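Local coordinates for HNH nuclease domain-containing protein (Streptomyces coelicolor, PDB 5ZMO) that recognises phosphorothioated DNA through the sulfur-binding domain described here, as part of a larger type IV restriction enzyme that probably has endonuclease activity, at residues Pro77-Val82 with Leu95-Arg100; Pro45-Trp50 with Cys88-Glu93; Pro30-Trp35 with Ser51-Ala56. All coordinates share one frame; numbering follows the deposited sequence.

The three contacts illustrate how a small, largely helical DNA-binding domain is knitted together by pairs of segments distant in sequence. Interaction 3 joins helices 28-41 and 50-63 about 5 Å from the centre of the folded domain, its own centre about 16 Å from that of interaction 1 and 12 Å from that of interaction 2. Interaction 2 links strands 47-49 and 88-89, outer members of a three-stranded antiparallel sheet, and its segments alternate with those of both other contacts; interaction 3 closes before interaction 1 opens. Interaction 1, about 13 Å from interaction 2 between centres, sets helix 70-83 against strand 97-98. The chain thus passes from a buried helix crossing to a DNA-contacting hairpin braced against helix 70-83.

Interaction 1 of 3, residues Pro77-Val82 with Leu95-Arg100; sequences PFWALV and LTLTSR. With nucleotides of chain C.
Trp-79, on helix 70-83, meets Leu-95 and Leu-97 through the six-membered part of its indole, a helix-to-hairpin contact at the edge of the sulfur-binding domain, since strand 97-98 pairs antiparallel with strand 103-104. Two separate ring atoms do the touching. CZ3 of Trp-79 lies 3.8 Å from CD1 of Leu-95, the two side chains sliding past one another in opposite directions, whereas CZ2 of Trp-79 is 4.0 Å from CD2 of Leu-97, whose chain crosses the indole at about a right angle. Both methyls approach the ring obliquely. The indole reaches them because its CG stands anti to the backbone N (chi1 -172°), which swings the ring off the helix toward the strand. The first bond of the Leu-97 side chain does not aim at the helix; its CD2 end makes the approach.

Farther out, Pro-104 of the partner strand packs on both Trp-79 and Leu-95, and Ala-92 also touches the indole. Thr-98, which follows Leu-97 on the strand, turns to the nucleic acid, and after it Ser-99 OG bonds N7 of a modified base. A hydrophobic seat on one side and DNA on the other are thus served by successive residues. At the phosphate, Thr-98 OG1 donates to OP2 of DG3 of chain C over 2.8 Å.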
loop_
_atom_site.group_PDB
_atom_site.type_symbol
_atom_site.label_atom_id
_atom_site.label_comp_id
_atom_site.label_asym_id
_atom_site.label_seq_id
_atom_site.Cartn_x
_atom_site.Cartn_y
_atom_site.Cartn_z
ATOM N N PRO A 77 5.746 0.253 -4.868
ATOM C CA PRO A 77 4.939 1.152 -3.969
ATOM C C PRO A 77 5.503 1.202 -2.551
ATOM O O PRO A 77 5.315 2.195 -1.869
ATOM C CB PRO A 77 3.531 0.536 -3.992
ATOM C CG PRO A 77 3.789 -0.906 -4.341
ATOM C CD PRO A 77 4.965 -0.908 -5.330
ATOM N N PHE A 78 6.175 0.141 -2.116
ATOM C CA PHE A 78 6.793 0.065 -0.783
ATOM C C PHE A 78 7.734 1.215 -0.557
ATOM O O PHE A 78 7.873 1.697 0.560
ATOM C CB PHE A 78 7.484 -1.266 -0.607
ATOM C CG PHE A 78 7.993 -1.524 0.759
ATOM C CD1 PHE A 78 7.146 -2.053 1.728
ATOM C CD2 PHE A 78 9.306 -1.239 1.089
ATOM C CE1 PHE A 78 7.636 -2.337 2.996
ATOM C CE2 PHE A 78 9.790 -1.494 2.336
ATOM C CZ PHE A 78 8.933 -2.037 3.320
ATOM N N TRP A 79 8.374 1.645 -1.631
ATOM C CA TRP A 79 9.196 2.866 -1.622
ATOM C C TRP A 79 8.544 4.119 -2.115
ATOM O O TRP A 79 8.634 5.169 -1.465
ATOM C CB TRP A 79 10.429 2.589 -2.514
ATOM C CG TRP A 79 11.488 3.709 -2.454
ATOM C CD1 TRP A 79 11.803 4.568 -3.478
ATOM C CD2 TRP A 79 12.415 3.967 -1.418
ATOM N NE1 TRP A 79 12.789 5.421 -3.076
ATOM C CE2 TRP A 79 13.233 5.051 -1.854
ATOM C CE3 TRP A 79 12.635 3.432 -0.163
ATOM C CZ2 TRP A 79 14.219 5.586 -1.068
ATOM C CZ3 TRP A 79 13.644 3.975 0.625
ATOM C CH2 TRP A 79 14.411 5.031 0.158
ATOM N N ALA A 80 7.790 4.037 -3.202
ATOM C CA ALA A 80 7.213 5.206 -3.866
ATOM C C ALA A 80 6.164 5.919 -3.065
ATOM O O ALA A 80 6.008 7.116 -3.203
ATOM C CB ALA A 80 6.642 4.853 -5.201
ATOM N N LEU A 81 5.418 5.195 -2.234
ATOM C CA LEU A 81 4.480 5.863 -1.342
ATOM C C LEU A 81 5.101 6.893 -0.337
ATOM O O LEU A 81 4.400 7.809 0.176
ATOM C CB LEU A 81 3.686 4.820 -0.576
ATOM C CG LEU A 81 2.320 4.265 -0.981
ATOM C CD1 LEU A 81 1.464 5.011 -1.988
ATOM C CD2 LEU A 81 2.143 2.801 -0.920
ATOM N N VAL A 82 6.367 6.747 0.015
ATOM C CA VAL A 82 7.091 7.766 0.839
ATOM C C VAL A 82 6.959 9.120 0.180
ATOM O O VAL A 82 6.481 10.156 0.799
ATOM C CB VAL A 82 8.578 7.360 1.097
ATOM C CG1 VAL A 82 9.354 8.481 1.825
ATOM C CG2 VAL A 82 8.627 6.073 1.893
ATOM N N LEU A 95 19.794 1.493 2.943
ATOM C CA LEU A 95 19.492 0.772 1.714
ATOM C C LEU A 95 20.471 1.220 0.624
ATOM O O LEU A 95 20.979 2.355 0.643
ATOM C CB LEU A 95 18.005 0.977 1.305
ATOM C CG LEU A 95 16.943 0.483 2.334
ATOM C CD1 LEU A 95 15.537 0.935 1.985
ATOM C CD2 LEU A 95 16.955 -1.022 2.431
ATOM N N THR A 96 20.705 0.363 -0.349
ATOM C CA THR A 96 21.432 0.750 -1.556
ATOM C C THR A 96 20.459 1.152 -2.670
ATOM O O THR A 96 19.570 0.365 -3.017
ATOM C CB THR A 96 22.345 -0.428 -1.984
ATOM O OG1 THR A 96 23.222 -0.679 -0.885
ATOM C CG2 THR A 96 23.171 -0.063 -3.267
ATOM N N LEU A 97 20.606 2.354 -3.250
ATOM C CA LEU A 97 19.708 2.771 -4.299
ATOM C C LEU A 97 20.261 2.414 -5.665
ATOM O O LEU A 97 21.470 2.346 -5.849
ATOM C CB LEU A 97 19.488 4.277 -4.264
ATOM C CG LEU A 97 18.940 4.862 -2.974
ATOM C CD1 LEU A 97 18.730 6.352 -3.122
ATOM C CD2 LEU A 97 17.649 4.173 -2.613
ATOM N N THR A 98 19.375 2.239 -6.615
ATOM C CA THR A 98 19.737 2.031 -8.017
ATOM C C THR A 98 18.930 2.929 -8.932
ATOM O O THR A 98 17.998 3.606 -8.502
ATOM C CB THR A 98 19.618 0.534 -8.385
ATOM O OG1 THR A 98 20.083 0.301 -9.740
ATOM C CG2 THR A 98 18.185 0.012 -8.212
ATOM N N SER A 99 19.347 3.004 -10.182
ATOM C CA SER A 99 18.616 3.663 -11.255
ATOM C C SER A 99 18.478 5.133 -10.955
ATOM O O SER A 99 17.368 5.713 -10.888
ATOM C CB SER A 99 17.318 2.894 -11.595
ATOM O OG SER A 99 16.571 3.480 -12.658
ATOM N N ARG A 100 19.653 5.751 -10.752
ATOM C CA ARG A 100 19.721 7.164 -10.381
ATOM C C ARG A 100 18.852 7.514 -9.159
ATOM O O ARG A 100 18.136 8.507 -9.165
ATOM C CB ARG A 100 19.304 8.021 -11.557
ATOM C CG ARG A 100 20.013 7.613 -12.863
ATOM C CD ARG A 100 19.742 8.621 -13.956
ATOM N NE ARG A 100 20.331 9.914 -13.599
ATOM C CZ ARG A 100 21.578 10.309 -13.873
ATOM N NH1 ARG A 100 22.423 9.536 -14.563
ATOM N NH2 ARG A 100 21.983 11.513 -13.467
ATOM P P DG C 3 23.231 -1.425 -10.428
ATOM O OP1 DG C 3 24.704 -1.396 -10.591
ATOM O OP2 DG C 3 22.583 -0.760 -9.260
ATOM O "O5'" DG C 3 22.628 -0.708 -11.724
ATOM C "C5'" DG C 3 23.185 -0.938 -13.049
ATOM C "C4'" DG C 3 22.296 -0.351 -14.120
ATOM O "O4'" DG C 3 21.077 -1.131 -14.196
ATOM C "C3'" DG C 3 21.865 1.103 -13.883
ATOM O "O3'" DG C 3 21.844 1.784 -15.130
ATOM C "C2'" DG C 3 20.456 0.956 -13.350
ATOM C "C1'" DG C 3 19.978 -0.222 -14.168
ATOM N N9 DG C 3 18.808 -0.922 -13.641
ATOM C C8 DG C 3 18.436 -1.114 -12.333
ATOM N N7 DG C 3 17.316 -1.773 -12.208
ATOM C C5 DG C 3 16.923 -2.023 -13.513
ATOM C C6 DG C 3 15.786 -2.698 -14.014
ATOM O O6 DG C 3 14.856 -3.212 -13.388
ATOM N N1 DG C 3 15.772 -2.706 -15.403
ATOM C C2 DG C 3 16.770 -2.205 -16.207
ATOM N N2 DG C 3 16.570 -2.287 -17.519
ATOM N N3 DG C 3 17.831 -1.566 -15.753
ATOM C C4 DG C 3 17.843 -1.513 -14.407
#

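Interaction 2 of 3, residues Pro45-Trp50 with Cys88-Glu93; sequences PRLQPW and CVEQAE. With PO4 (phosphate ion), chain D.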
loop_
_atom_site.group_PDB
_atom_site.type_symbol
_atom_site.label_atom_id
_atom_site.label_comp_id
_atom_site.label_asym_id
_atom_site.label_seq_id
_atom_site.Cartn_x
_atom_site.Cartn_y
_atom_site.Cartn_z
ATOM N N PRO A 45 0.440 -4.128 13.819
ATOM C CA PRO A 45 1.420 -3.086 14.096
ATOM C C PRO A 45 1.514 -2.130 12.935
ATOM O O PRO A 45 1.424 -2.563 11.771
ATOM C CB PRO A 45 2.727 -3.891 14.272
ATOM C CG PRO A 45 2.278 -5.259 14.749
ATOM C CD PRO A 45 1.039 -5.475 13.903
ATOM N N ARG A 46 1.724 -0.855 13.215
ATOM C CA ARG A 46 1.825 0.159 12.131
ATOM C C ARG A 46 3.018 -0.054 11.205
ATOM O O ARG A 46 2.868 0.045 9.976
ATOM C CB ARG A 46 1.920 1.559 12.705
ATOM C CG ARG A 46 2.151 2.670 11.702
ATOM C CD ARG A 46 2.047 4.078 12.336
ATOM N NE ARG A 46 3.225 4.317 13.162
ATOM C CZ ARG A 46 4.399 4.805 12.737
ATOM N NH1 ARG A 46 5.385 4.965 13.633
ATOM N NH2 ARG A 46 4.628 5.206 11.494
ATOM N N LEU A 47 4.190 -0.282 11.798
ATOM C CA LEU A 47 5.412 -0.601 11.043
ATOM C C LEU A 47 5.583 -2.099 10.996
ATOM O O LEU A 47 5.511 -2.811 12.027
ATOM C CB LEU A 47 6.620 0.097 11.668
ATOM C CG LEU A 47 6.494 1.631 11.680
ATOM C CD1 LEU A 47 7.742 2.148 12.435
ATOM C CD2 LEU A 47 6.373 2.255 10.303
ATOM N N GLN A 48 5.738 -2.621 9.778
ATOM C CA GLN A 48 5.870 -4.048 9.568
ATOM C C GLN A 48 7.050 -4.279 8.685
ATOM O O GLN A 48 7.268 -3.498 7.782
ATOM C CB GLN A 48 4.598 -4.594 8.919
ATOM C CG GLN A 48 3.372 -4.432 9.832
ATOM C CD GLN A 48 2.260 -5.420 9.532
ATOM O OE1 GLN A 48 2.372 -6.608 9.857
ATOM N NE2 GLN A 48 1.150 -4.926 8.963
ATOM N N PRO A 49 7.808 -5.347 8.939
ATOM C CA PRO A 49 8.983 -5.581 8.067
ATOM C C PRO A 49 8.663 -5.762 6.544
ATOM O O PRO A 49 7.609 -6.282 6.166
ATOM C CB PRO A 49 9.583 -6.869 8.619
ATOM C CG PRO A 49 8.965 -7.113 9.997
ATOM C CD PRO A 49 7.638 -6.418 9.952
ATOM N N TRP A 50 9.599 -5.325 5.690
ATOM C CA TRP A 50 9.526 -5.687 4.277
ATOM C C TRP A 50 9.151 -7.149 4.008
ATOM O O TRP A 50 8.268 -7.420 3.173
ATOM C CB TRP A 50 10.829 -5.344 3.568
ATOM C CG TRP A 50 11.085 -6.030 2.328
ATOM C CD1 TRP A 50 12.037 -7.015 2.078
ATOM C CD2 TRP A 50 10.332 -5.904 1.099
ATOM N NE1 TRP A 50 11.943 -7.444 0.799
ATOM C CE2 TRP A 50 10.936 -6.758 0.156
ATOM C CE3 TRP A 50 9.276 -5.075 0.695
ATOM C CZ2 TRP A 50 10.476 -6.869 -1.155
ATOM C CZ3 TRP A 50 8.771 -5.220 -0.641
ATOM C CH2 TRP A 50 9.389 -6.109 -1.536
ATOM N N CYS A 88 6.080 5.493 5.508
ATOM C CA CYS A 88 7.365 5.669 6.235
ATOM C C CYS A 88 8.164 4.394 6.077
ATOM O O CYS A 88 7.638 3.321 6.307
ATOM C CB CYS A 88 7.115 5.819 7.741
ATOM S SG CYS A 88 6.005 7.174 8.098
ATOM N N VAL A 89 9.436 4.505 5.732
ATOM C CA VAL A 89 10.333 3.365 5.662
ATOM C C VAL A 89 11.477 3.626 6.662
ATOM O O VAL A 89 12.186 4.574 6.527
ATOM C CB VAL A 89 10.889 3.157 4.221
ATOM C CG1 VAL A 89 11.900 2.038 4.206
ATOM C CG2 VAL A 89 9.787 2.812 3.194
ATOM N N GLU A 90 11.601 2.815 7.683
ATOM C CA GLU A 90 12.699 2.933 8.663
ATOM C C GLU A 90 14.005 2.444 8.006
ATOM O O GLU A 90 13.977 1.627 7.076
ATOM C CB GLU A 90 12.479 2.053 9.884
ATOM C CG GLU A 90 11.311 2.351 10.759
ATOM C CD GLU A 90 11.462 1.656 12.134
ATOM O OE1 GLU A 90 11.221 2.326 13.165
ATOM O OE2 GLU A 90 11.863 0.456 12.201
ATOM N N GLN A 91 15.145 2.956 8.480
ATOM C CA GLN A 91 16.471 2.494 7.992
ATOM C C GLN A 91 16.645 2.791 6.530
ATOM O O GLN A 91 17.410 2.059 5.853
ATOM C CB GLN A 91 16.705 0.998 8.260
ATOM C CG GLN A 91 16.486 0.516 9.692
ATOM C CD GLN A 91 16.900 -0.946 9.888
ATOM O OE1 GLN A 91 18.082 -1.243 10.093
ATOM N NE2 GLN A 91 15.960 -1.865 9.776
ATOM N N ALA A 92 15.987 3.841 6.027
ATOM C CA ALA A 92 16.007 4.138 4.586
ATOM C C ALA A 92 17.419 4.463 4.109
ATOM O O ALA A 92 17.803 4.146 2.983
ATOM C CB ALA A 92 15.096 5.270 4.258
ATOM N N GLU A 93 18.190 5.064 4.994
ATOM C CA GLU A 93 19.536 5.513 4.659
ATOM C C GLU A 93 20.525 4.325 4.625
ATOM O O GLU A 93 21.603 4.475 4.073
ATOM C CB GLU A 93 19.974 6.703 5.585
ATOM C CG GLU A 93 19.703 8.142 5.035
ATOM C CD GLU A 93 18.234 8.503 4.654
ATOM O OE1 GLU A 93 17.346 8.632 5.539
ATOM O OE2 GLU A 93 17.956 8.732 3.444
HETATM P P PO4 D . 1.223 4.039 17.167
HETATM O O1 PO4 D . 2.407 3.490 16.359
HETATM O O2 PO4 D . 1.812 5.294 17.810
HETATM O O3 PO4 D . 0.543 3.109 18.241
HETATM O O4 PO4 D . 0.158 4.483 16.195
#
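Cys-88 faces Arg-46 and Leu-47 across a three-stranded antiparallel sheet in which strands 47-49 and 88-89 are the outer members and strand 115-117 runs between them. The segments share no hydrogen bond and meet mainly through side chains, at the protein surface. The SG of Cys-88 lies at the edge of the Arg-46 guanidinium, near its plane, 4.2 Å from NH2 of Arg-46. That nitrogen has its polar partner elsewhere, in the carbonyl O of Leu-118, so the sulfur is a neighbour rather than the grip. CD2 of Leu-47 comes closest to the carbonyl O of Cys-88, at 4.3 Å, with CB of Cys-88 slightly farther off.

Val-89 turns away from this face and packs on Val-82 of helix 70-83 and on Ala-116 of the middle strand. Glu-90 comes back toward the partner segment, its chain extended beyond CG and crossing Leu-47 at about a right angle. CD1 of Leu-47 rests against the end of this chain, 3.6 Å from OE1 of Glu-90, and Leu-47 CG lies over one face of the Arg-46 guanidinium, offset toward the rim. Leu-47 thus touches both a guanidinium and a carboxylate, whose charged atoms are not in contact. Arg-46 is bent at its third torsion (chi3 73°), and NE makes a weak bond of 3.4 Å to O1 of a phosphate ion, which probably came from the crystallisation liquor; the N-H points at O1 almost straight, at 166°.

Interaction 3 of 3, residues Pro30-Trp35 with Ser51-Ala56; sequences PVLLLW and STTRDA
OD1 of Asp-55, one residue before the Ala-56 that meets Trp-35, is gripped twice by Arg-54: NE of Arg-54 forms a salt bridge of 2.9 Å with it from above the carboxylate plane, and NH2 adds a weak bond of 3.3 Å. Arg-54 and Asp-55, neither of which touches segment 30-35, thus pair with each other, and their neighbours Thr-53 and Ala-56 face helix 28-41.

Thr-53 OG1 is hydrogen-bonded to the carbonyl O of Pro-49, one turn back at the start of helix 50-63, consistent with CG2 being the branch that meets both Trp-35 and Leu-32. Standing anti to the backbone N, CG2 of Thr-53 lies 3.8 Å from CZ3 of Trp-35 and 4.1 Å from CD1 of Leu-32. Leu-32 crosses the threonine at about a right angle, while the indole takes a slanting path past it.

The pair of helices is a steeply crossed one, with an angle of 109° between the N-to-C directions of the two short segments and 11.8 Å between their axes at closest approach. Trp-35 spans much of that separation: its CG lies anti to the backbone N (chi1 176°), carrying the indole outward from its helix. Its far end reaches Thr-53, and the NE1-CE2-CZ2 side of the indole reaches Ala-56, whose CB is 3.7 Å from CZ2 of Trp-35 and equally near NE1. Val-57 and Leu-60, on the same helix as Ala-56, extend the cover of the ring. Replacing Trp-35 by an alanine would probably open a gap between the helices and leave the CG2 of Thr-53 and the CB of Ala-56 without their aromatic neighbour.

Charge is thus paired within helix 50-63, and the buried interface itself is held by apolar contacts, with no hydrogen bond passing between the two segments.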
loop_
_atom_site.group_PDB
_atom_site.type_symbol
_atom_site.label_atom_id
_atom_site.label_comp_id
_atom_site.label_asym_id
_atom_site.label_seq_id
_atom_site.Cartn_x
_atom_site.Cartn_y
_atom_site.Cartn_z
ATOM N N PRO A 30 -2.443 1.570 -5.241
ATOM C CA PRO A 30 -3.744 1.246 -4.754
ATOM C C PRO A 30 -3.820 -0.054 -3.957
ATOM O O PRO A 30 -4.479 -0.057 -2.868
ATOM C CB PRO A 30 -4.612 1.195 -6.036
ATOM C CG PRO A 30 -3.922 2.270 -6.905
ATOM C CD PRO A 30 -2.500 2.063 -6.638
ATOM N N VAL A 31 -3.129 -1.061 -4.424
ATOM C CA VAL A 31 -3.148 -2.368 -3.687
ATOM C C VAL A 31 -2.429 -2.231 -2.314
ATOM O O VAL A 31 -2.945 -2.653 -1.299
ATOM C CB VAL A 31 -2.552 -3.491 -4.526
ATOM C CG1 VAL A 31 -2.185 -4.735 -3.696
ATOM C CG2 VAL A 31 -3.489 -3.845 -5.654
ATOM N N LEU A 32 -1.246 -1.664 -2.271
ATOM C CA LEU A 32 -0.567 -1.494 -1.001
ATOM C C LEU A 32 -1.310 -0.616 -0.033
ATOM O O LEU A 32 -1.424 -0.977 1.217
ATOM C CB LEU A 32 0.874 -1.039 -1.225
ATOM C CG LEU A 32 1.731 -1.026 0.031
ATOM C CD1 LEU A 32 1.793 -2.341 0.717
ATOM C CD2 LEU A 32 3.133 -0.556 -0.341
ATOM N N LEU A 33 -1.883 0.503 -0.536
ATOM C CA LEU A 33 -2.715 1.352 0.345
ATOM C C LEU A 33 -3.924 0.608 0.890
ATOM O O LEU A 33 -4.228 0.720 2.085
ATOM C CB LEU A 33 -3.220 2.637 -0.329
ATOM C CG LEU A 33 -2.077 3.614 -0.554
ATOM C CD1 LEU A 33 -2.489 4.659 -1.586
ATOM C CD2 LEU A 33 -1.647 4.261 0.700
ATOM N N LEU A 34 -4.680 -0.057 0.020
ATOM C CA LEU A 34 -5.847 -0.855 0.548
ATOM C C LEU A 34 -5.471 -1.895 1.602
ATOM O O LEU A 34 -6.170 -2.070 2.635
ATOM C CB LEU A 34 -6.589 -1.505 -0.615
ATOM C CG LEU A 34 -7.550 -0.661 -1.436
ATOM C CD1 LEU A 34 -8.025 -1.458 -2.644
ATOM C CD2 LEU A 34 -8.745 -0.298 -0.595
ATOM N N TRP A 35 -4.344 -2.551 1.394
ATOM C CA TRP A 35 -3.851 -3.561 2.315
ATOM C C TRP A 35 -3.524 -2.875 3.617
ATOM O O TRP A 35 -3.922 -3.350 4.704
ATOM C CB TRP A 35 -2.658 -4.298 1.756
ATOM C CG TRP A 35 -2.081 -5.265 2.701
ATOM C CD1 TRP A 35 -2.532 -6.542 2.986
ATOM C CD2 TRP A 35 -0.935 -5.057 3.544
ATOM N NE1 TRP A 35 -1.745 -7.117 3.927
ATOM C CE2 TRP A 35 -0.770 -6.242 4.309
ATOM C CE3 TRP A 35 -0.057 -3.979 3.752
ATOM C CZ2 TRP A 35 0.256 -6.390 5.223
ATOM C CZ3 TRP A 35 0.983 -4.140 4.674
ATOM C CH2 TRP A 35 1.103 -5.320 5.401
ATOM N N SER A 51 9.825 -8.089 4.668
ATOM C CA SER A 51 9.584 -9.487 4.428
ATOM C C SER A 51 8.118 -9.884 4.717
ATOM O O SER A 51 7.450 -10.565 3.886
ATOM C CB SER A 51 10.604 -10.326 5.210
ATOM O OG SER A 51 10.437 -10.087 6.614
ATOM N N THR A 52 7.553 -9.378 5.818
ATOM C CA THR A 52 6.168 -9.701 6.137
ATOM C C THR A 52 5.224 -9.063 5.117
ATOM O O THR A 52 4.263 -9.671 4.700
ATOM C CB THR A 52 5.793 -9.087 7.483
ATOM O OG1 THR A 52 6.762 -9.527 8.421
ATOM C CG2 THR A 52 4.394 -9.502 7.882
ATOM N N THR A 53 5.580 -7.870 4.685
ATOM C CA THR A 53 4.692 -7.062 3.848
ATOM C C THR A 53 4.720 -7.704 2.451
ATOM O O THR A 53 3.677 -7.877 1.838
ATOM C CB THR A 53 5.146 -5.586 3.770
ATOM O OG1 THR A 53 5.114 -5.020 5.082
ATOM C CG2 THR A 53 4.257 -4.784 2.838
ATOM N N ARG A 54 5.919 -7.972 1.947
ATOM C CA ARG A 54 6.139 -8.685 0.680
ATOM C C ARG A 54 5.325 -9.956 0.633
ATOM O O ARG A 54 4.563 -10.181 -0.311
ATOM C CB ARG A 54 7.589 -8.973 0.468
ATOM C CG ARG A 54 7.934 -9.913 -0.662
ATOM C CD ARG A 54 9.339 -10.426 -0.428
ATOM N NE ARG A 54 9.329 -11.395 0.703
ATOM C CZ ARG A 54 10.417 -11.808 1.346
ATOM N NH1 ARG A 54 11.625 -11.322 1.056
ATOM N NH2 ARG A 54 10.277 -12.648 2.367
ATOM N N ASP A 55 5.407 -10.755 1.688
ATOM C CA ASP A 55 4.685 -12.023 1.709
ATOM C C ASP A 55 3.178 -11.928 1.784
ATOM O O ASP A 55 2.508 -12.732 1.143
ATOM C CB ASP A 55 5.251 -12.987 2.755
ATOM C CG ASP A 55 6.710 -13.455 2.411
ATOM O OD1 ASP A 55 7.234 -13.286 1.271
ATOM O OD2 ASP A 55 7.345 -14.102 3.270
ATOM N N ALA A 56 2.648 -10.919 2.477
ATOM C CA ALA A 56 1.262 -10.654 2.516
ATOM C C ALA A 56 0.713 -10.083 1.217
ATOM O O ALA A 56 -0.395 -10.428 0.762
ATOM C CB ALA A 56 0.948 -9.698 3.662
#